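PDB 5GJ3: periplasmic binding protein from Roseiflexus sp. RS-1, which binds heme, here two molecules at once, and as a periplasmic binding protein probably hands it on to a membrane transporter for uptake. Local coordinates for residues L146-R151 with D216-I221; V201-D206 with L241-M246. All coordinates share one frame; numbering follows the deposited sequence. Where two conformers were deposited one is given.

Contact 1 of 2, residues L146-R151 with D216-I221; sequences LFLYLR and DGLLKI. With HEM (protoporphyrin IX containing Fe), chain C.
L150 and L218 meet at 3.7 Å between their CD1 methyls, joining the heme-binding strand of the C-terminal lobe of this periplasmic binding protein to the end of helix 214-218. The two leucine side chains cross at about a right angle. L218 reaches the strand because its CG stands anti to the backbone N (chi1 173°), which swings a methyl toward L150; the same CD1 lies 4.3 Å from CD1 of L148. I221 adds a lighter touch through its CD1, near CD2 of L150. It ends a type I turn over L218-I221, with the backbone bond from I221 N to L218 O. L224 packs on both L148 and L218, and Q156 of the adjoining strand 155-159 on L150 and I221.

Y149 and R151 serve the heme on the other face of the strand. The phenol oxygen of Y149 binds the iron, with OH 2.1 Å from FE, and the ring stands obliquely to the porphyrin. R151, its chain bent at chi3 (73°), lays one face of its guanidinium over the pyrrole carbon C2D, 3.4 Å from the group's plane. With a leucine in place of R151, which has no N-H to give, Y149 OH would probably lose its weak partner, and C2D the flat guanidinium that lies over it. R151 NH2 lies in the plane of the Y149 ring, at its edge, and donates a weak, bent hydrogen bond of 3.3 Å to Y149 OH, with an N-H...O angle of 147°.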
loop_
_atom_site.group_PDB
_atom_site.type_symbol
_atom_site.label_atom_id
_atom_site.label_comp_id
_atom_site.label_asym_id
_atom_site.label_seq_id
_atom_site.Cartn_x
_atom_site.Cartn_y
_atom_site.Cartn_z
ATOM N N LEU A 146 -3.567 5.019 15.439
ATOM C CA LEU A 146 -2.306 5.673 15.058
ATOM C C LEU A 146 -1.473 4.728 14.172
ATOM O O LEU A 146 -1.159 3.602 14.575
ATOM C CB LEU A 146 -1.518 6.051 16.311
ATOM C CG LEU A 146 -0.302 6.926 16.110
ATOM C CD1 LEU A 146 -0.681 8.351 15.640
ATOM C CD2 LEU A 146 0.501 6.941 17.434
ATOM N N PHE A 147 -1.142 5.172 12.965
ATOM C CA PHE A 147 -0.232 4.408 12.124
ATOM C C PHE A 147 1.232 4.821 12.365
ATOM O O PHE A 147 1.560 6.022 12.272
ATOM C CB PHE A 147 -0.552 4.615 10.635
ATOM C CG PHE A 147 0.399 3.882 9.722
ATOM C CD1 PHE A 147 0.205 2.547 9.449
ATOM C CD2 PHE A 147 1.529 4.525 9.191
ATOM C CE1 PHE A 147 1.110 1.853 8.637
ATOM C CE2 PHE A 147 2.429 3.853 8.380
ATOM C CZ PHE A 147 2.205 2.515 8.091
ATOM N N LEU A 148 2.102 3.851 12.646
ATOM C CA LEU A 148 3.529 4.131 12.886
ATOM C C LEU A 148 4.315 3.459 11.786
ATOM O O LEU A 148 4.147 2.255 11.515
ATOM C CB LEU A 148 4.038 3.546 14.214
ATOM C CG LEU A 148 3.318 4.123 15.448
ATOM C CD1 LEU A 148 3.732 3.438 16.727
ATOM C CD2 LEU A 148 3.576 5.624 15.548
ATOM N N TYR A 149 5.096 4.259 11.110
ATOM C CA TYR A 149 6.120 3.759 10.235
ATOM C C TYR A 149 7.389 3.561 11.110
ATOM O O TYR A 149 7.839 4.502 11.763
ATOM C CB TYR A 149 6.359 4.777 9.132
ATOM C CG TYR A 149 7.532 4.384 8.268
ATOM C CD1 TYR A 149 7.380 3.436 7.244
ATOM C CD2 TYR A 149 8.827 4.931 8.497
ATOM C CE1 TYR A 149 8.475 3.039 6.447
ATOM C CE2 TYR A 149 9.929 4.536 7.714
ATOM C CZ TYR A 149 9.754 3.610 6.671
ATOM O OH TYR A 149 10.828 3.213 5.862
ATOM N N LEU A 150 7.939 2.348 11.124
ATOM C CA LEU A 150 9.053 1.979 12.001
ATOM C C LEU A 150 10.194 1.356 11.211
ATOM O O LEU A 150 9.978 0.573 10.296
ATOM C CB LEU A 150 8.616 0.926 13.037
ATOM C CG LEU A 150 7.383 1.267 13.891
ATOM C CD1 LEU A 150 6.917 0.005 14.624
ATOM C CD2 LEU A 150 7.727 2.392 14.857
ATOM N N ARG A 151 11.412 1.696 11.580
ATOM C CA ARG A 151 12.559 1.093 10.931
ATOM C C ARG A 151 13.623 1.006 11.995
ATOM O O ARG A 151 14.460 1.889 12.099
ATOM C CB ARG A 151 13.019 1.903 9.722
ATOM C CG ARG A 151 13.736 1.013 8.709
ATOM C CD ARG A 151 13.936 1.710 7.370
ATOM N NE ARG A 151 14.970 2.723 7.437
ATOM C CZ ARG A 151 14.766 4.037 7.375
ATOM N NH1 ARG A 151 15.811 4.863 7.446
ATOM N NH2 ARG A 151 13.539 4.541 7.224
ATOM N N ASP A 216 6.465 -6.967 22.059
ATOM C CA ASP A 216 7.299 -6.709 23.237
ATOM C C ASP A 216 8.272 -5.545 23.023
ATOM O O ASP A 216 8.303 -4.620 23.843
ATOM C CB ASP A 216 8.008 -7.979 23.719
ATOM C CG ASP A 216 7.039 -8.979 24.366
ATOM O OD1 ASP A 216 5.895 -8.605 24.723
ATOM O OD2 ASP A 216 7.433 -10.148 24.542
ATOM N N GLY A 217 8.996 -5.521 21.910
ATOM C CA GLY A 217 9.847 -4.351 21.632
ATOM C C GLY A 217 9.063 -3.057 21.385
ATOM O O GLY A 217 9.412 -1.991 21.897
ATOM N N LEU A 218 7.994 -3.126 20.592
ATOM C CA LEU A 218 7.224 -1.906 20.263
ATOM C C LEU A 218 6.776 -1.176 21.545
ATOM O O LEU A 218 6.885 0.037 21.674
ATOM C CB LEU A 218 5.981 -2.275 19.399
ATOM C CG LEU A 218 4.954 -1.164 19.082
ATOM C CD1 LEU A 218 5.609 -0.192 18.126
ATOM C CD2 LEU A 218 3.671 -1.701 18.453
ATOM N N LEU A 219 6.276 -1.940 22.497
ATOM C CA LEU A 219 5.746 -1.360 23.727
ATOM C C LEU A 219 6.824 -0.893 24.704
ATOM O O LEU A 219 6.491 -0.323 25.757
ATOM C CB LEU A 219 4.768 -2.328 24.409
ATOM C CG LEU A 219 3.583 -2.573 23.467
ATOM C CD1 LEU A 219 2.530 -3.441 24.126
ATOM C CD2 LEU A 219 3.009 -1.232 22.996
ATOM N N LYS A 220 8.099 -1.114 24.357
ATOM C CA LYS A 220 9.221 -0.535 25.094
ATOM C C LYS A 220 9.532 0.873 24.589
ATOM O O LYS A 220 10.302 1.602 25.202
ATOM C CB LYS A 220 10.464 -1.435 25.003
ATOM C CG LYS A 220 10.399 -2.690 25.868
ATOM C CD LYS A 220 11.642 -3.559 25.693
ATOM C CE LYS A 220 12.919 -2.741 25.825
ATOM N NZ LYS A 220 14.142 -3.595 25.873
ATOM N N ILE A 221 8.943 1.258 23.459
ATOM C CA ILE A 221 9.090 2.627 22.939
ATOM C C ILE A 221 8.342 3.582 23.892
ATOM O O ILE A 221 7.179 3.328 24.274
ATOM C CB ILE A 221 8.573 2.766 21.488
ATOM C CG1 ILE A 221 9.427 1.916 20.523
ATOM C CG2 ILE A 221 8.562 4.225 21.063
ATOM C CD1 ILE A 221 8.856 1.819 19.108
HETATM C CHA HEM C . 13.612 1.017 4.033
HETATM C CHB HEM C . 8.813 0.575 3.365
HETATM C CHC HEM C . 8.243 5.450 3.445
HETATM C CHD HEM C . 13.078 5.859 3.853
HETATM C C1A HEM C . 12.355 0.516 3.812
HETATM C C2A HEM C . 12.089 -0.858 3.572
HETATM C C3A HEM C . 10.740 -0.972 3.377
HETATM C C4A HEM C . 10.180 0.323 3.494
HETATM C CMA HEM C . 9.950 -2.255 3.115
HETATM C CAA HEM C . 13.125 -1.985 3.523
HETATM C CBA HEM C . 13.099 -2.889 4.768
HETATM C CGA HEM C . 13.690 -2.250 6.006
HETATM O O1A HEM C . 13.854 -1.018 6.116
HETATM O O2A HEM C . 14.013 -2.952 6.983
HETATM C C1B HEM C . 8.253 1.873 3.318
HETATM C C2B HEM C . 6.856 2.109 3.117
HETATM C C3B HEM C . 6.670 3.455 3.112
HETATM C C4B HEM C . 8.020 4.069 3.339
HETATM C CMB HEM C . 5.805 1.040 2.931
HETATM C CAB HEM C . 5.413 4.204 2.943
HETATM C CBB HEM C . 4.666 4.403 4.002
HETATM C C1C HEM C . 9.529 6.007 3.529
HETATM C C2C HEM C . 9.828 7.373 3.376
HETATM C C3C HEM C . 11.223 7.501 3.503
HETATM C C4C HEM C . 11.738 6.186 3.721
HETATM C CMC HEM C . 8.782 8.449 3.157
HETATM C CAC HEM C . 12.102 8.713 3.453
HETATM C CBC HEM C . 11.683 9.959 3.637
HETATM C C1D HEM C . 13.562 4.547 3.895
HETATM C C2D HEM C . 15.023 4.277 3.988
HETATM C C3D HEM C . 15.179 2.923 4.053
HETATM C C4D HEM C . 13.807 2.392 3.993
HETATM C CMD HEM C . 16.093 5.344 3.995
HETATM C CAD HEM C . 16.468 2.113 4.148
HETATM C CBD HEM C . 17.111 1.703 2.796
HETATM C CGD HEM C . 18.285 0.754 3.028
HETATM O O1D HEM C . 18.903 0.152 2.099
HETATM O O2D HEM C . 18.700 0.530 4.189
HETATM N NA HEM C . 11.165 1.256 3.776
HETATM N NB HEM C . 8.873 3.040 3.509
HETATM N NC HEM C . 10.702 5.296 3.738
HETATM N ND HEM C . 12.870 3.398 4.003
HETATM FE FE HEM C . 10.961 3.232 3.809
#

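Contact 2 of 2, residues V201-D206 with L241-M246; sequences VLLVLD and LYLLGM
CD2 of L243 is the methyl on which the strand leucines L203 and L205 converge. It lies 3.9 Å from CD2 of L205 and 4.3 Å from CD2 of L203, so one helix side chain bridges two strand residues, two positions apart in sequence. L243 extends toward the strand with CG anti to its backbone N (chi1 174°). L203 takes nearly the same two side-chain torsions as L243, and its branched end faces that of L243.

L205 differs. Its CG sits beside the backbone N and anti to the carbonyl carbon (chi1 -56°), which brings CD2 in to L243, the two side chains crossing at about a right angle. The same CD2 comes within 4.3 Å of CD1 of L244, a leucine that shares the first torsion of L205.

The contact packs the short helix 240-244 against the C-terminal lobe's mixed sheet, in which strand 201-205 runs parallel between strands 144-151 and 235-238. L205 is both the last residue of its strand and the N-cap of helix 206-211. L205 and L244 touch one heme, while G245 touches another. Behind them V165 of helix 164-171 packs on L203 and L244, and L257 of helix 250-267 on L203. Beyond L244, the backbone amide of G245 bonds to L241 O, with G245 N 2.9 Å from that oxygen.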
loop_
_atom_site.group_PDB
_atom_site.type_symbol
_atom_site.label_atom_id
_atom_site.label_comp_id
_atom_site.label_asym_id
_atom_site.label_seq_id
_atom_site.Cartn_x
_atom_site.Cartn_y
_atom_site.Cartn_z
ATOM N N VAL A 201 -5.953 1.889 18.957
ATOM C CA VAL A 201 -5.320 0.899 18.047
ATOM C C VAL A 201 -3.979 1.434 17.558
ATOM O O VAL A 201 -3.889 2.561 17.133
ATOM C CB VAL A 201 -6.253 0.588 16.823
ATOM C CG1 VAL A 201 -5.619 -0.477 15.873
ATOM C CG2 VAL A 201 -7.637 0.143 17.334
ATOM N N LEU A 202 -2.939 0.609 17.623
ATOM C CA LEU A 202 -1.694 0.891 16.923
ATOM C C LEU A 202 -1.630 0.093 15.604
ATOM O O LEU A 202 -1.684 -1.148 15.593
ATOM C CB LEU A 202 -0.490 0.549 17.818
ATOM C CG LEU A 202 -0.360 1.536 18.994
ATOM C CD1 LEU A 202 0.486 0.936 20.092
ATOM C CD2 LEU A 202 0.239 2.861 18.533
ATOM N N LEU A 203 -1.541 0.816 14.502
ATOM C CA LEU A 203 -1.454 0.179 13.186
ATOM C C LEU A 203 -0.009 0.288 12.670
ATOM O O LEU A 203 0.542 1.371 12.580
ATOM C CB LEU A 203 -2.461 0.829 12.218
ATOM C CG LEU A 203 -2.580 0.316 10.775
ATOM C CD1 LEU A 203 -3.003 -1.132 10.729
ATOM C CD2 LEU A 203 -3.553 1.159 9.956
ATOM N N VAL A 204 0.609 -0.855 12.382
ATOM C CA VAL A 204 2.007 -0.893 11.936
ATOM C C VAL A 204 2.210 -1.827 10.716
ATOM O O VAL A 204 1.327 -2.605 10.356
ATOM C CB VAL A 204 2.922 -1.425 13.057
ATOM C CG1 VAL A 204 2.861 -0.470 14.264
ATOM C CG2 VAL A 204 2.542 -2.868 13.433
ATOM N N LEU A 205 3.380 -1.767 10.118
ATOM C CA LEU A 205 3.715 -2.762 9.067
ATOM C C LEU A 205 4.377 -4.014 9.676
ATOM O O LEU A 205 5.081 -3.915 10.720
ATOM C CB LEU A 205 4.592 -2.126 8.025
ATOM C CG LEU A 205 3.956 -0.875 7.427
ATOM C CD1 LEU A 205 4.917 -0.201 6.465
ATOM C CD2 LEU A 205 2.610 -1.130 6.743
ATOM N N ASP A 206 4.089 -5.184 9.067
ATOM C CA ASP A 206 4.759 -6.463 9.379
ATOM C C ASP A 206 6.266 -6.270 9.619
ATOM O O ASP A 206 6.802 -6.593 10.721
ATOM C CB ASP A 206 4.572 -7.493 8.229
ATOM C CG ASP A 206 3.261 -8.298 8.324
ATOM O OD1 ASP A 206 2.442 -8.041 9.246
ATOM O OD2 ASP A 206 3.045 -9.199 7.453
ATOM N N LEU A 241 2.464 -3.804 1.080
ATOM C CA LEU A 241 1.777 -3.703 -0.213
ATOM C C LEU A 241 0.236 -3.934 -0.025
ATOM O O LEU A 241 -0.592 -3.296 -0.662
ATOM C CB LEU A 241 2.389 -4.700 -1.233
ATOM C CG LEU A 241 1.953 -4.628 -2.707
ATOM C CD1 LEU A 241 2.052 -3.222 -3.316
ATOM C CD2 LEU A 241 2.753 -5.625 -3.546
ATOM N N TYR A 242 -0.113 -4.849 0.860
ATOM C CA TYR A 242 -1.493 -5.174 1.136
ATOM C C TYR A 242 -2.223 -3.998 1.748
ATOM O O TYR A 242 -3.305 -3.626 1.306
ATOM C CB TYR A 242 -1.527 -6.324 2.118
ATOM C CG TYR A 242 -2.910 -6.851 2.498
ATOM C CD1 TYR A 242 -3.790 -7.348 1.523
ATOM C CD2 TYR A 242 -3.307 -6.905 3.833
ATOM C CE1 TYR A 242 -5.033 -7.866 1.875
ATOM C CE2 TYR A 242 -4.554 -7.446 4.213
ATOM C CZ TYR A 242 -5.410 -7.915 3.226
ATOM O OH TYR A 242 -6.629 -8.425 3.556
ATOM N N LEU A 243 -1.659 -3.412 2.797
ATOM C CA LEU A 243 -2.315 -2.254 3.425
ATOM C C LEU A 243 -2.330 -0.981 2.551
ATOM O O LEU A 243 -3.345 -0.293 2.477
ATOM C CB LEU A 243 -1.668 -1.939 4.766
ATOM C CG LEU A 243 -2.146 -0.680 5.491
ATOM C CD1 LEU A 243 -3.610 -0.801 5.917
ATOM C CD2 LEU A 243 -1.242 -0.395 6.687
ATOM N N LEU A 244 -1.216 -0.687 1.898
ATOM C CA LEU A 244 -0.954 0.627 1.315
ATOM C C LEU A 244 -0.900 0.700 -0.226
ATOM O O LEU A 244 -0.909 1.814 -0.786
ATOM C CB LEU A 244 0.359 1.177 1.890
ATOM C CG LEU A 244 0.382 1.376 3.404
ATOM C CD1 LEU A 244 1.797 1.811 3.759
ATOM C CD2 LEU A 244 -0.614 2.461 3.823
ATOM N N GLY A 245 -0.879 -0.460 -0.889
ATOM C CA GLY A 245 -0.887 -0.536 -2.376
ATOM C C GLY A 245 -2.059 0.050 -3.173
ATOM O O GLY A 245 -1.878 0.425 -4.351
ATOM N N MET A 246 -3.246 0.176 -2.573
ATOM C CA MET A 246 -4.390 0.716 -3.335
ATOM C C MET A 246 -4.587 -0.059 -4.652
ATOM O O MET A 246 -4.701 0.492 -5.754
ATOM C CB MET A 246 -4.274 2.231 -3.537
ATOM C CG MET A 246 -4.499 3.000 -2.226
ATOM S SD MET A 246 -6.163 2.770 -1.514
ATOM C CE MET A 246 -6.149 4.176 -0.395
#

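How the contacts relate
After the N-terminal sheet and the long helix 115-136, the chain enters strand 144-151 and later strand 201-205. Contact 1 closes a loop of 64 residues when the chain returns at 216-221; contact 2, opened at 201-206 inside that loop, closes only at 241-246, after 34 residues, so the two loops cross. The strands are parallel neighbours in the mixed sheet: L203 N probably bonds to L146 O, as does L148 N to L203 O. Helix 214-218 and its turn cover one face of this sheet, while helix 240-244 packs on the other, where the F147 ring meets L243. Residues of both contacts, Y149 and R151 with L205 and L244, line the same heme pocket.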